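Local structure of replicase polyprotein 1a (Avian infectious bronchitis virus, 3LD1) at residues A[59-64]-A[87-92]; A[17-22]-A[38-43]; A[80-85]-A[93-98]; A[103-108]-A[139-144]. The protein is cut into coronavirus replication proteins, among them non-structural protein 2, the source of this fragment, whose role is not firmly established. The protein carries 3 engineered substitutions. One frame throughout, in Å; residues are numbered along the deposited sequence.

Contact 1 of 4, residues A[59-64]-A[87-92]; sequences FLLKGV and DIFGVS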
loop_
_atom_site.group_PDB
_atom_site.type_symbol
_atom_site.label_atom_id
_atom_site.label_comp_id
_atom_site.label_asym_id
_atom_site.label_seq_id
_atom_site.Cartn_x
_atom_site.Cartn_y
_atom_site.Cartn_z
ATOM N N PHE A 59 25.215 6.721 -22.556
ATOM C CA PHE A 59 26.332 7.608 -22.159
ATOM C C PHE A 59 26.886 7.077 -20.887
ATOM O O PHE A 59 26.254 6.234 -20.210
ATOM C CB PHE A 59 25.970 9.091 -21.965
ATOM C CG PHE A 59 25.459 9.791 -23.224
ATOM C CD1 PHE A 59 26.233 10.746 -23.862
ATOM C CD2 PHE A 59 24.166 9.530 -23.730
ATOM C CE1 PHE A 59 25.736 11.416 -25.004
ATOM C CE2 PHE A 59 23.663 10.176 -24.859
ATOM C CZ PHE A 59 24.440 11.125 -25.503
ATOM N N LEU A 60 28.069 7.569 -20.570
ATOM C CA LEU A 60 28.649 7.306 -19.277
ATOM C C LEU A 60 28.648 8.622 -18.476
ATOM O O LEU A 60 29.030 9.687 -19.038
ATOM C CB LEU A 60 30.078 6.809 -19.447
ATOM C CG LEU A 60 30.380 5.757 -20.530
ATOM C CD1 LEU A 60 31.898 5.430 -20.449
ATOM C CD2 LEU A 60 29.468 4.481 -20.492
ATOM N N LEU A 61 28.247 8.533 -17.190
ATOM C CA LEU A 61 28.269 9.680 -16.262
ATOM C C LEU A 61 29.148 9.429 -15.060
ATOM O O LEU A 61 29.436 8.313 -14.721
ATOM C CB LEU A 61 26.855 10.087 -15.795
ATOM C CG LEU A 61 25.700 10.142 -16.812
ATOM C CD1 LEU A 61 24.341 9.927 -16.186
ATOM C CD2 LEU A 61 25.706 11.400 -17.578
ATOM N N LYS A 62 29.525 10.510 -14.417
ATOM C CA LYS A 62 30.287 10.502 -13.198
ATOM C C LYS A 62 29.978 11.756 -12.321
ATOM O O LYS A 62 30.251 12.908 -12.729
ATOM C CB LYS A 62 31.752 10.536 -13.566
ATOM C CG LYS A 62 32.661 10.171 -12.420
ATOM C CD LYS A 62 34.055 10.682 -12.659
ATOM C CE LYS A 62 34.983 10.011 -11.744
ATOM N NZ LYS A 62 35.381 8.790 -12.479
ATOM N N GLY A 63 29.421 11.530 -11.130
ATOM C CA GLY A 63 29.128 12.635 -10.251
ATOM C C GLY A 63 30.420 13.186 -9.702
ATOM O O GLY A 63 31.312 12.416 -9.309
ATOM N N VAL A 64 30.544 14.511 -9.665
ATOM C CA VAL A 64 31.714 15.101 -9.017
ATOM C C VAL A 64 31.393 16.289 -8.151
ATOM O O VAL A 64 30.272 16.813 -8.146
ATOM C CB VAL A 64 32.762 15.555 -10.026
ATOM C CG1 VAL A 64 33.256 14.354 -10.884
ATOM C CG2 VAL A 64 32.196 16.746 -10.877
ATOM N N ASP A 87 23.371 20.308 -25.617
ATOM C CA ASP A 87 24.676 20.341 -26.338
ATOM C C ASP A 87 25.438 19.071 -26.177
ATOM O O ASP A 87 26.210 18.689 -27.047
ATOM C CB ASP A 87 25.563 21.485 -25.864
ATOM C CG ASP A 87 25.034 22.836 -26.301
ATOM O OD1 ASP A 87 24.173 22.891 -27.256
ATOM O OD2 ASP A 87 25.471 23.832 -25.674
ATOM N N ILE A 88 25.214 18.407 -25.057
ATOM C CA ILE A 88 25.895 17.193 -24.778
ATOM C C ILE A 88 25.052 16.022 -25.208
ATOM O O ILE A 88 25.583 15.133 -25.872
ATOM C CB ILE A 88 26.115 17.053 -23.304
ATOM C CG1 ILE A 88 27.135 18.087 -22.756
ATOM C CG2 ILE A 88 26.407 15.599 -22.973
ATOM C CD1 ILE A 88 27.091 18.148 -21.284
ATOM N N PHE A 89 23.744 15.988 -24.884
ATOM C CA PHE A 89 22.964 14.725 -25.050
ATOM C C PHE A 89 22.105 14.651 -26.295
ATOM O O PHE A 89 21.736 13.548 -26.758
ATOM C CB PHE A 89 22.142 14.379 -23.805
ATOM C CG PHE A 89 22.976 14.044 -22.585
ATOM C CD1 PHE A 89 23.441 15.037 -21.754
ATOM C CD2 PHE A 89 23.270 12.738 -22.264
ATOM C CE1 PHE A 89 24.230 14.772 -20.637
ATOM C CE2 PHE A 89 24.063 12.432 -21.124
ATOM C CZ PHE A 89 24.545 13.435 -20.315
ATOM N N GLY A 90 21.861 15.805 -26.896
ATOM C CA GLY A 90 20.878 15.921 -27.945
ATOM C C GLY A 90 19.595 16.281 -27.234
ATOM O O GLY A 90 19.628 16.706 -26.077
ATOM N N VAL A 91 18.469 16.106 -27.918
ATOM C CA VAL A 91 17.188 16.581 -27.490
ATOM C C VAL A 91 16.428 15.372 -27.007
ATOM O O VAL A 91 16.515 14.303 -27.613
ATOM C CB VAL A 91 16.400 17.235 -28.644
ATOM C CG1 VAL A 91 14.979 17.712 -28.168
ATOM C CG2 VAL A 91 17.142 18.420 -29.141
ATOM N N SER A 92 15.728 15.568 -25.880
ATOM C CA SER A 92 14.788 14.621 -25.337
ATOM C C SER A 92 13.397 15.222 -25.420
ATOM O O SER A 92 13.164 16.248 -24.880
ATOM C CB SER A 92 15.126 14.288 -23.881
ATOM O OG SER A 92 14.003 13.614 -23.319
#
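The edge of the Phe89 ring points into one face of the Phe59 ring, an edge-to-face pair with the centroids 4.5 Å apart and the planes inclined at 53°. Phe89 CD2 does most of the touching: it sits over the middle of the Phe59 ring, 3.6 Å from Phe59 CD2, with Phe89 CE2 beside it near Phe59 CG. Another stretch of the Phe89 edge receives the CD2 methyl of Leu61, which lies in the plane of that ring, 3.6 Å from Phe89 CZ. One face of Phe89 is topped by its own neighbour, the CG2 methyl of Ile88. Strand 57-64 belongs to a mixed four-stranded sheet, paired with strands 50-54 and 4-8, and the contact lays the last turn of helix 82-89 against the side chains of that strand. Phe59 directs its CB toward the helix, and its CG stands anti to the carbonyl carbon (chi1 -62°), which brings the ring under Phe89. Farther out, Phe59 CE1 passes 3.8 Å from Ile88 O, obliquely to the ring. On the strand side Leu61 also packs on Phe50, Phe52, Ile5 and Val7.

Contact 2 of 4, residues A[17-22]-A[38-43]; sequences DALFFY and QKFDRN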
loop_
_atom_site.group_PDB
_atom_site.type_symbol
_atom_site.label_atom_id
_atom_site.label_comp_id
_atom_site.label_asym_id
_atom_site.label_seq_id
_atom_site.Cartn_x
_atom_site.Cartn_y
_atom_site.Cartn_z
ATOM N N ASP A 17 16.299 16.332 -12.780
ATOM C CA ASP A 17 15.141 15.773 -13.455
ATOM C C ASP A 17 15.282 15.792 -14.978
ATOM O O ASP A 17 14.962 14.782 -15.683
ATOM C CB ASP A 17 13.849 16.581 -13.097
ATOM C CG ASP A 17 13.240 16.196 -11.746
ATOM O OD1 ASP A 17 12.439 17.001 -11.242
ATOM O OD2 ASP A 17 13.517 15.085 -11.230
ATOM N N ALA A 18 15.742 16.932 -15.505
ATOM C CA ALA A 18 15.832 16.969 -16.975
ATOM C C ALA A 18 16.865 15.969 -17.434
ATOM O O ALA A 18 16.629 15.284 -18.415
ATOM C CB ALA A 18 16.156 18.304 -17.489
ATOM N N LEU A 19 18.022 15.917 -16.758
ATOM C CA LEU A 19 19.064 14.921 -17.098
ATOM C C LEU A 19 18.391 13.553 -17.032
ATOM O O LEU A 19 18.214 12.910 -18.045
ATOM C CB LEU A 19 20.207 14.969 -16.114
ATOM C CG LEU A 19 21.282 13.868 -16.178
ATOM C CD1 LEU A 19 21.906 13.763 -17.577
ATOM C CD2 LEU A 19 22.358 14.142 -15.092
ATOM N N PHE A 20 17.930 13.128 -15.860
ATOM C CA PHE A 20 17.305 11.799 -15.778
ATOM C C PHE A 20 16.211 11.512 -16.854
ATOM O O PHE A 20 16.013 10.379 -17.300
ATOM C CB PHE A 20 16.705 11.520 -14.374
ATOM C CG PHE A 20 16.146 10.084 -14.228
ATOM C CD1 PHE A 20 17.019 8.991 -14.120
ATOM C CD2 PHE A 20 14.758 9.850 -14.244
ATOM C CE1 PHE A 20 16.485 7.677 -13.997
ATOM C CE2 PHE A 20 14.204 8.565 -14.089
ATOM C CZ PHE A 20 15.042 7.465 -13.997
ATOM N N PHE A 21 15.483 12.533 -17.267
ATOM C CA PHE A 21 14.401 12.270 -18.183
ATOM C C PHE A 21 14.801 11.930 -19.626
ATOM O O PHE A 21 13.938 11.870 -20.525
ATOM C CB PHE A 21 13.495 13.467 -18.150
ATOM C CG PHE A 21 12.652 13.517 -16.944
ATOM C CD1 PHE A 21 12.411 12.343 -16.205
ATOM C CD2 PHE A 21 12.012 14.722 -16.564
ATOM C CE1 PHE A 21 11.583 12.401 -15.056
ATOM C CE2 PHE A 21 11.197 14.787 -15.404
ATOM C CZ PHE A 21 10.989 13.640 -14.665
ATOM N N TYR A 22 16.099 11.734 -19.866
ATOM C CA TYR A 22 16.569 11.208 -21.150
ATOM C C TYR A 22 16.491 9.706 -21.167
ATOM O O TYR A 22 16.707 9.109 -22.218
ATOM C CB TYR A 22 18.016 11.603 -21.412
ATOM C CG TYR A 22 18.156 12.966 -21.994
ATOM C CD1 TYR A 22 18.557 13.131 -23.354
ATOM C CD2 TYR A 22 17.931 14.126 -21.196
ATOM C CE1 TYR A 22 18.689 14.468 -23.931
ATOM C CE2 TYR A 22 18.075 15.431 -21.756
ATOM C CZ TYR A 22 18.435 15.556 -23.140
ATOM O OH TYR A 22 18.555 16.741 -23.703
ATOM N N GLN A 38 15.679 5.864 -8.083
ATOM C CA GLN A 38 16.486 5.782 -6.855
ATOM C C GLN A 38 17.904 5.263 -7.171
ATOM O O GLN A 38 18.884 5.861 -6.749
ATOM C CB GLN A 38 15.749 4.981 -5.748
ATOM C CG GLN A 38 16.703 4.199 -4.832
ATOM C CD GLN A 38 15.969 3.042 -4.059
ATOM O OE1 GLN A 38 15.178 3.264 -3.100
ATOM N NE2 GLN A 38 16.230 1.795 -4.506
ATOM N N LYS A 39 18.019 4.194 -7.953
ATOM C CA LYS A 39 19.380 3.675 -8.362
ATOM C C LYS A 39 20.215 4.756 -9.052
ATOM O O LYS A 39 21.448 4.907 -8.892
ATOM C CB LYS A 39 19.202 2.504 -9.339
ATOM C CG LYS A 39 20.468 1.811 -9.814
ATOM C CD LYS A 39 20.092 0.469 -10.569
ATOM C CE LYS A 39 21.382 -0.258 -10.969
ATOM N NZ LYS A 39 21.237 -1.764 -10.745
ATOM N N PHE A 40 19.518 5.513 -9.866
ATOM C CA PHE A 40 20.264 6.461 -10.638
ATOM C C PHE A 40 20.740 7.606 -9.716
ATOM O O PHE A 40 21.920 7.988 -9.733
ATOM C CB PHE A 40 19.422 6.901 -11.828
ATOM C CG PHE A 40 19.917 8.137 -12.495
ATOM C CD1 PHE A 40 20.662 8.056 -13.670
ATOM C CD2 PHE A 40 19.622 9.410 -11.966
ATOM C CE1 PHE A 40 21.108 9.242 -14.336
ATOM C CE2 PHE A 40 20.050 10.583 -12.603
ATOM C CZ PHE A 40 20.794 10.501 -13.795
ATOM N N ASP A 41 19.863 8.115 -8.858
ATOM C CA ASP A 41 20.343 9.152 -7.950
ATOM C C ASP A 41 21.479 8.633 -7.096
ATOM O O ASP A 41 22.348 9.386 -6.807
ATOM C CB ASP A 41 19.247 9.636 -7.020
ATOM C CG ASP A 41 18.030 10.076 -7.754
ATOM O OD1 ASP A 41 18.093 10.435 -9.017
ATOM O OD2 ASP A 41 16.965 10.050 -7.053
ATOM N N ARG A 42 21.427 7.377 -6.647
ATOM C CA ARG A 42 22.533 6.835 -5.846
ATOM C C ARG A 42 23.822 6.795 -6.636
ATOM O O ARG A 42 24.878 7.173 -6.116
ATOM C CB ARG A 42 22.283 5.407 -5.386
ATOM C CG ARG A 42 21.243 5.211 -4.365
ATOM C CD ARG A 42 21.210 3.723 -3.967
ATOM N NE ARG A 42 20.244 3.475 -2.877
ATOM C CZ ARG A 42 19.362 2.458 -2.796
ATOM N NH1 ARG A 42 19.211 1.602 -3.797
ATOM N NH2 ARG A 42 18.582 2.328 -1.720
ATOM N N ASN A 43 23.726 6.332 -7.883
ATOM C CA ASN A 43 24.891 6.206 -8.770
ATOM C C ASN A 43 25.608 7.524 -8.862
ATOM O O ASN A 43 26.828 7.582 -8.776
ATOM C CB ASN A 43 24.483 5.787 -10.193
ATOM C CG ASN A 43 24.469 4.287 -10.389
ATOM O OD1 ASN A 43 25.270 3.595 -9.777
ATOM N ND2 ASN A 43 23.587 3.778 -11.284
#
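Two successive helices, 13-20 and 30-46, pack together here through buried apolar side chains: Leu19 and Phe20 from the end of the first helix, Phe40 from the middle of the second. The Phe20 and Phe40 side chains pass each other in opposite directions, and Phe20 CD1 lies over one face of the Phe40 ring, toward its rim, 3.4 Å from Phe40 CD2. The rings are inclined at 59° with centroids 4.9 Å apart, a meeting that is neither a stack nor a clean edge-to-face pair. Phe20 CE1 continues along the same side chain to within 3.7 Å of Phe40 CB. Both phenylalanines have CG anti to the backbone N (chi1 -175° for Phe20, 164° for Phe40), each directed at the other helix. Leu19 comes in at the rim, its CG 4.2 Å from Phe40 CZ. The cluster extends to Trp133, which meets Phe20 edge-to-face, and to Phe52 of strand 50-54, whose ring meets Phe40. Alongside runs a charged strip: Arg37 makes salt bridges to Asp17 OD2 and Asp41 OD1, probably easing the repulsion between two carboxylate oxygens 6.9 Å apart. Asp41 OD1 also lies at the edge of the Phe40 ring, in its plane.

Contact 3 of 4, residues A[80-85]-A[93-98]; sequences SKLADL and PFARKY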
loop_
_atom_site.group_PDB
_atom_site.type_symbol
_atom_site.label_atom_id
_atom_site.label_comp_id
_atom_site.label_asym_id
_atom_site.label_seq_id
_atom_site.Cartn_x
_atom_site.Cartn_y
_atom_site.Cartn_z
ATOM N N SER A 80 24.044 25.048 -15.096
ATOM C CA SER A 80 23.701 24.689 -16.465
ATOM C C SER A 80 22.214 24.793 -16.777
ATOM O O SER A 80 21.401 24.618 -15.858
ATOM C CB SER A 80 24.081 23.258 -16.691
ATOM O OG SER A 80 25.421 23.135 -16.417
ATOM N N LYS A 81 21.854 24.988 -18.054
ATOM C CA LYS A 81 20.459 25.116 -18.510
ATOM C C LYS A 81 20.042 23.879 -19.273
ATOM O O LYS A 81 20.837 22.973 -19.425
ATOM C CB LYS A 81 20.290 26.320 -19.446
ATOM C CG LYS A 81 20.485 27.667 -18.812
ATOM C CD LYS A 81 19.275 28.087 -17.952
ATOM C CE LYS A 81 19.565 27.755 -16.472
ATOM N NZ LYS A 81 19.929 28.991 -15.754
ATOM N N LEU A 82 18.795 23.833 -19.753
ATOM C CA LEU A 82 18.443 22.759 -20.691
ATOM C C LEU A 82 19.379 22.796 -21.902
ATOM O O LEU A 82 19.755 21.746 -22.414
ATOM C CB LEU A 82 16.971 22.816 -21.178
ATOM C CG LEU A 82 16.543 21.549 -21.994
ATOM C CD1 LEU A 82 16.920 20.252 -21.298
ATOM C CD2 LEU A 82 15.123 21.394 -22.377
ATOM N N ALA A 83 19.729 24.010 -22.342
ATOM C CA ALA A 83 20.591 24.263 -23.512
ATOM C C ALA A 83 21.951 23.548 -23.378
ATOM O O ALA A 83 22.424 22.895 -24.319
ATOM C CB ALA A 83 20.787 25.777 -23.711
ATOM N N ASP A 84 22.562 23.652 -22.203
ATOM C CA ASP A 84 23.894 23.060 -21.957
ATOM C C ASP A 84 23.874 21.541 -22.033
ATOM O O ASP A 84 24.768 20.883 -22.573
ATOM C CB ASP A 84 24.446 23.595 -20.641
ATOM C CG ASP A 84 24.527 25.155 -20.640
ATOM O OD1 ASP A 84 25.253 25.715 -21.529
ATOM O OD2 ASP A 84 23.850 25.826 -19.818
ATOM N N LEU A 85 22.764 21.029 -21.564
ATOM C CA LEU A 85 22.398 19.662 -21.606
ATOM C C LEU A 85 22.187 19.171 -23.007
ATOM O O LEU A 85 22.696 18.102 -23.363
ATOM C CB LEU A 85 21.087 19.544 -20.841
ATOM C CG LEU A 85 20.591 18.206 -20.383
ATOM C CD1 LEU A 85 21.490 17.636 -19.370
ATOM C CD2 LEU A 85 19.312 18.469 -19.707
ATOM N N PRO A 93 12.466 14.572 -26.100
ATOM C CA PRO A 93 11.172 15.296 -26.286
ATOM C C PRO A 93 10.463 15.441 -24.933
ATOM O O PRO A 93 9.887 16.516 -24.580
ATOM C CB PRO A 93 10.367 14.409 -27.311
ATOM C CG PRO A 93 11.388 13.352 -27.865
ATOM C CD PRO A 93 12.511 13.242 -26.764
ATOM N N PHE A 94 10.538 14.370 -24.167
ATOM C CA PHE A 94 10.116 14.416 -22.777
ATOM C C PHE A 94 10.725 15.599 -21.936
ATOM O O PHE A 94 9.963 16.436 -21.374
ATOM C CB PHE A 94 10.376 13.056 -22.143
ATOM C CG PHE A 94 9.887 12.926 -20.715
ATOM C CD1 PHE A 94 8.681 13.529 -20.279
ATOM C CD2 PHE A 94 10.596 12.157 -19.796
ATOM C CE1 PHE A 94 8.197 13.354 -18.906
ATOM C CE2 PHE A 94 10.132 12.020 -18.435
ATOM C CZ PHE A 94 8.941 12.623 -18.007
ATOM N N ALA A 95 12.043 15.667 -21.811
ATOM C CA ALA A 95 12.643 16.819 -21.148
ATOM C C ALA A 95 11.981 18.117 -21.629
ATOM O O ALA A 95 11.561 18.915 -20.827
ATOM C CB ALA A 95 14.177 16.893 -21.367
ATOM N N ARG A 96 11.817 18.314 -22.930
ATOM C CA ARG A 96 11.234 19.594 -23.360
ATOM C C ARG A 96 9.844 19.851 -22.865
ATOM O O ARG A 96 9.577 20.988 -22.487
ATOM C CB ARG A 96 11.349 19.866 -24.855
ATOM C CG ARG A 96 12.829 19.826 -25.315
ATOM C CD ARG A 96 12.904 20.273 -26.757
ATOM N NE ARG A 96 14.140 20.993 -26.948
ATOM C CZ ARG A 96 14.596 21.372 -28.126
ATOM N NH1 ARG A 96 13.915 21.074 -29.219
ATOM N NH2 ARG A 96 15.735 22.026 -28.202
ATOM N N LYS A 97 8.988 18.835 -22.818
ATOM C CA LYS A 97 7.678 19.036 -22.232
ATOM C C LYS A 97 7.829 19.386 -20.738
ATOM O O LYS A 97 7.123 20.269 -20.190
ATOM C CB LYS A 97 6.831 17.807 -22.433
ATOM C CG LYS A 97 6.744 17.466 -23.901
ATOM C CD LYS A 97 5.602 16.438 -24.255
ATOM C CE LYS A 97 5.820 15.078 -23.552
ATOM N NZ LYS A 97 5.012 13.799 -23.990
ATOM N N TYR A 98 8.819 18.769 -20.099
ATOM C CA TYR A 98 9.030 19.033 -18.736
ATOM C C TYR A 98 9.452 20.451 -18.532
ATOM O O TYR A 98 9.062 21.061 -17.477
ATOM C CB TYR A 98 10.034 18.045 -18.133
ATOM C CG TYR A 98 10.592 18.381 -16.740
ATOM C CD1 TYR A 98 9.840 18.119 -15.559
ATOM C CD2 TYR A 98 11.907 18.916 -16.590
ATOM C CE1 TYR A 98 10.389 18.394 -14.247
ATOM C CE2 TYR A 98 12.454 19.196 -15.281
ATOM C CZ TYR A 98 11.695 18.923 -14.128
ATOM O OH TYR A 98 12.216 19.201 -12.857
#
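Leu82 is the whole of the contribution from the first turn of helix 82-89, and it reaches two successive residues of helix 93-103. Its CG lies anti to the backbone N (chi1 -171°), carrying both methyls toward the neighbouring helix. On the buried side, Leu82 CD1 faces Ala95 CB at 4.3 Å. On the exposed side, Leu82 CD2 meets the CG methylene of Arg96 at 4.0 Å, the two side chains crossing at about a right angle. The nearest pair of CA atoms, those of Leu82 and Arg96, is 8.3 Å apart. The rest of Arg96 runs on past the leucine, and its NH2 forms a salt bridge with Glu86 OE1, one turn along from Leu82. Ser92 OG caps the second helix at Ala95 N; at the first, Asp84 OD2 accepts the N-H of the N-cap residue Lys81 over 2.8 Å through its anti lone pair, the reciprocal half of a capping box. No hydrogen bond joins the two segments themselves, so this corner between consecutive helices depends on apolar contact beside the Arg96–Glu86 ion pair. Arg96 serves both sides of that chemistry: its CG methylene packs on Leu82 while its charged end is taken up by Glu86.

Contact 4 of 4, residues A[103-108]-A[139-144]; sequences KTACQW and KIQVSA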
loop_
_atom_site.group_PDB
_atom_site.type_symbol
_atom_site.label_atom_id
_atom_site.label_comp_id
_atom_site.label_asym_id
_atom_site.label_seq_id
_atom_site.Cartn_x
_atom_site.Cartn_y
_atom_site.Cartn_z
ATOM N N LYS A 103 7.666 25.889 -16.683
ATOM C CA LYS A 103 7.273 27.179 -17.171
ATOM C C LYS A 103 5.844 27.563 -16.792
ATOM O O LYS A 103 5.612 28.676 -16.376
ATOM C CB LYS A 103 7.474 27.275 -18.698
ATOM C CG LYS A 103 8.676 28.172 -19.083
ATOM C CD LYS A 103 9.565 27.655 -20.291
ATOM C CE LYS A 103 10.932 28.488 -20.402
ATOM N NZ LYS A 103 11.796 28.218 -21.645
ATOM N N THR A 104 4.896 26.638 -16.875
ATOM C CA THR A 104 3.531 26.932 -16.472
ATOM C C THR A 104 3.234 26.770 -14.955
ATOM O O THR A 104 2.097 26.847 -14.550
ATOM C CB THR A 104 2.511 26.116 -17.323
ATOM O OG1 THR A 104 2.695 24.700 -17.135
ATOM C CG2 THR A 104 2.589 26.483 -18.776
ATOM N N ALA A 105 4.226 26.537 -14.099
ATOM C CA ALA A 105 3.890 26.256 -12.668
ATOM C C ALA A 105 3.398 27.510 -12.014
ATOM O O ALA A 105 2.577 27.498 -11.105
ATOM C CB ALA A 105 5.048 25.739 -11.923
ATOM N N CYS A 106 3.893 28.598 -12.522
ATOM C CA CYS A 106 3.513 29.832 -12.021
ATOM C C CYS A 106 1.971 29.929 -12.173
ATOM O O CYS A 106 1.341 30.703 -11.455
ATOM C CB CYS A 106 4.296 30.907 -12.760
ATOM S SG CYS A 106 3.902 30.981 -14.561
ATOM N N GLN A 107 1.343 29.099 -13.017
ATOM C CA GLN A 107 -0.111 29.061 -13.030
ATOM C C GLN A 107 -0.666 27.916 -12.301
ATOM O O GLN A 107 -1.521 28.127 -11.466
ATOM C CB GLN A 107 -0.734 29.040 -14.418
ATOM C CG GLN A 107 -0.283 30.185 -15.272
ATOM C CD GLN A 107 -0.183 29.770 -16.755
ATOM O OE1 GLN A 107 -0.614 28.677 -17.168
ATOM N NE2 GLN A 107 0.395 30.633 -17.549
ATOM N N TRP A 108 -0.244 26.687 -12.582
ATOM C CA TRP A 108 -0.987 25.550 -12.039
ATOM C C TRP A 108 -0.690 25.221 -10.562
ATOM O O TRP A 108 -1.430 24.482 -9.899
ATOM C CB TRP A 108 -0.861 24.339 -12.946
ATOM C CG TRP A 108 0.574 23.927 -13.279
ATOM C CD1 TRP A 108 1.234 24.167 -14.461
ATOM C CD2 TRP A 108 1.512 23.213 -12.440
ATOM N NE1 TRP A 108 2.511 23.677 -14.404
ATOM C CE2 TRP A 108 2.712 23.070 -13.191
ATOM C CE3 TRP A 108 1.464 22.701 -11.127
ATOM C CZ2 TRP A 108 3.885 22.404 -12.664
ATOM C CZ3 TRP A 108 2.627 22.038 -10.577
ATOM C CH2 TRP A 108 3.798 21.852 -11.371
ATOM N N LYS A 139 11.874 17.400 -8.375
ATOM C CA LYS A 139 11.339 18.701 -8.018
ATOM C C LYS A 139 10.006 18.545 -7.340
ATOM O O LYS A 139 8.986 18.012 -7.883
ATOM C CB LYS A 139 11.261 19.743 -9.158
ATOM C CG LYS A 139 11.563 21.211 -8.636
ATOM C CD LYS A 139 10.965 22.299 -9.448
ATOM C CE LYS A 139 11.341 23.724 -8.965
ATOM N NZ LYS A 139 12.713 23.622 -8.285
ATOM N N ILE A 140 10.027 19.010 -6.120
ATOM C CA ILE A 140 8.946 18.681 -5.245
ATOM C C ILE A 140 7.614 19.087 -5.864
ATOM O O ILE A 140 6.632 18.305 -5.940
ATOM C CB ILE A 140 9.190 19.367 -3.948
ATOM C CG1 ILE A 140 10.330 18.655 -3.209
ATOM C CG2 ILE A 140 7.936 19.430 -3.140
ATOM C CD1 ILE A 140 10.968 19.495 -2.113
ATOM N N GLN A 141 7.578 20.305 -6.325
ATOM C CA GLN A 141 6.396 20.904 -6.842
ATOM C C GLN A 141 5.832 20.116 -7.997
ATOM O O GLN A 141 4.623 20.137 -8.224
ATOM C CB GLN A 141 6.795 22.349 -7.237
ATOM C CG GLN A 141 5.810 23.228 -8.019
ATOM C CD GLN A 141 6.557 24.401 -8.769
ATOM O OE1 GLN A 141 6.012 25.480 -8.934
ATOM N NE2 GLN A 141 7.808 24.172 -9.187
ATOM N N VAL A 142 6.660 19.345 -8.706
ATOM C CA VAL A 142 6.110 18.534 -9.774
ATOM C C VAL A 142 5.639 17.191 -9.270
ATOM O O VAL A 142 4.485 16.754 -9.557
ATOM C CB VAL A 142 7.128 18.323 -10.977
ATOM C CG1 VAL A 142 6.715 17.123 -11.923
ATOM C CG2 VAL A 142 7.331 19.621 -11.746
ATOM N N SER A 143 6.502 16.487 -8.575
ATOM C CA SER A 143 6.086 15.184 -8.059
ATOM C C SER A 143 4.798 15.327 -7.205
ATOM O O SER A 143 3.819 14.572 -7.400
ATOM C CB SER A 143 7.209 14.513 -7.292
ATOM O OG SER A 143 7.777 15.433 -6.361
ATOM N N ALA A 144 4.720 16.374 -6.356
ATOM C CA ALA A 144 3.520 16.466 -5.456
ATOM C C ALA A 144 2.248 16.645 -6.238
ATOM O O ALA A 144 1.225 16.044 -5.904
ATOM C CB ALA A 144 3.656 17.528 -4.466
#
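Ala105 and Trp108, on the short helix 105-108, meet Gln141 and Val142 in the first turn of the long helix 140-162. The far edge of the indole does the touching: Trp108 CZ3 lies 3.6 Å from the backbone O of Gln141, which sits in the ring plane, and Trp108 CH2 is 4.2 Å from Val142 CG2. The Gln141 side chain stretches out beside the indole, its CG 4.1 Å from Trp108 CH2 and the amide turned 44° from the ring plane. Its end arrives at the Ala105 methyl, with Gln141 OE1 only 3.2 Å from Ala105 CB. In the next shell, Ser109 OG lies within hydrogen-bonding reach of Gln141 OE1 and of Ala105 O; its one proton can serve either, and would help hold the amide against the short helix. The indole is held as well: Trp108 chi1 of 54° puts its CG between the backbone N and the carbonyl carbon, folding the ring back so that Ala105 CA rests over one face, while the NE1 proton goes to Leu101 O at the end of helix 93-103. Leu115 and Arg118 of helix 112-121 also pack on Trp108. At the start of the long helix, Lys139 O accepts both Val142 N at 2.8 Å and Ser143 N at 3.0 Å.

How the contacts relate
From the N terminus, contact 2 comes first, closing the loop between helices 13-20 and 30-46 before the others begin. Contact 1 then opens on strand 57-64 and contact 3 opens within its span, at 80-85; contact 1 closes at 87-92 and contact 3 directly after it at 93-98, so the two cross, sharing helix 82-89. Contact 4 follows in series, closing the excursion from 103-108 to the head of helix 140-162. Cross-ties knit them together: Tyr22 OH of contact 2 bonds Gly90 O of contact 1, Phe21 packs on Phe94 and Tyr98 of contact 3, and Asp17 OD1 bonds Lys139 N of contact 4. Together they tie the N-terminal four-stranded sheet to the helices that follow it.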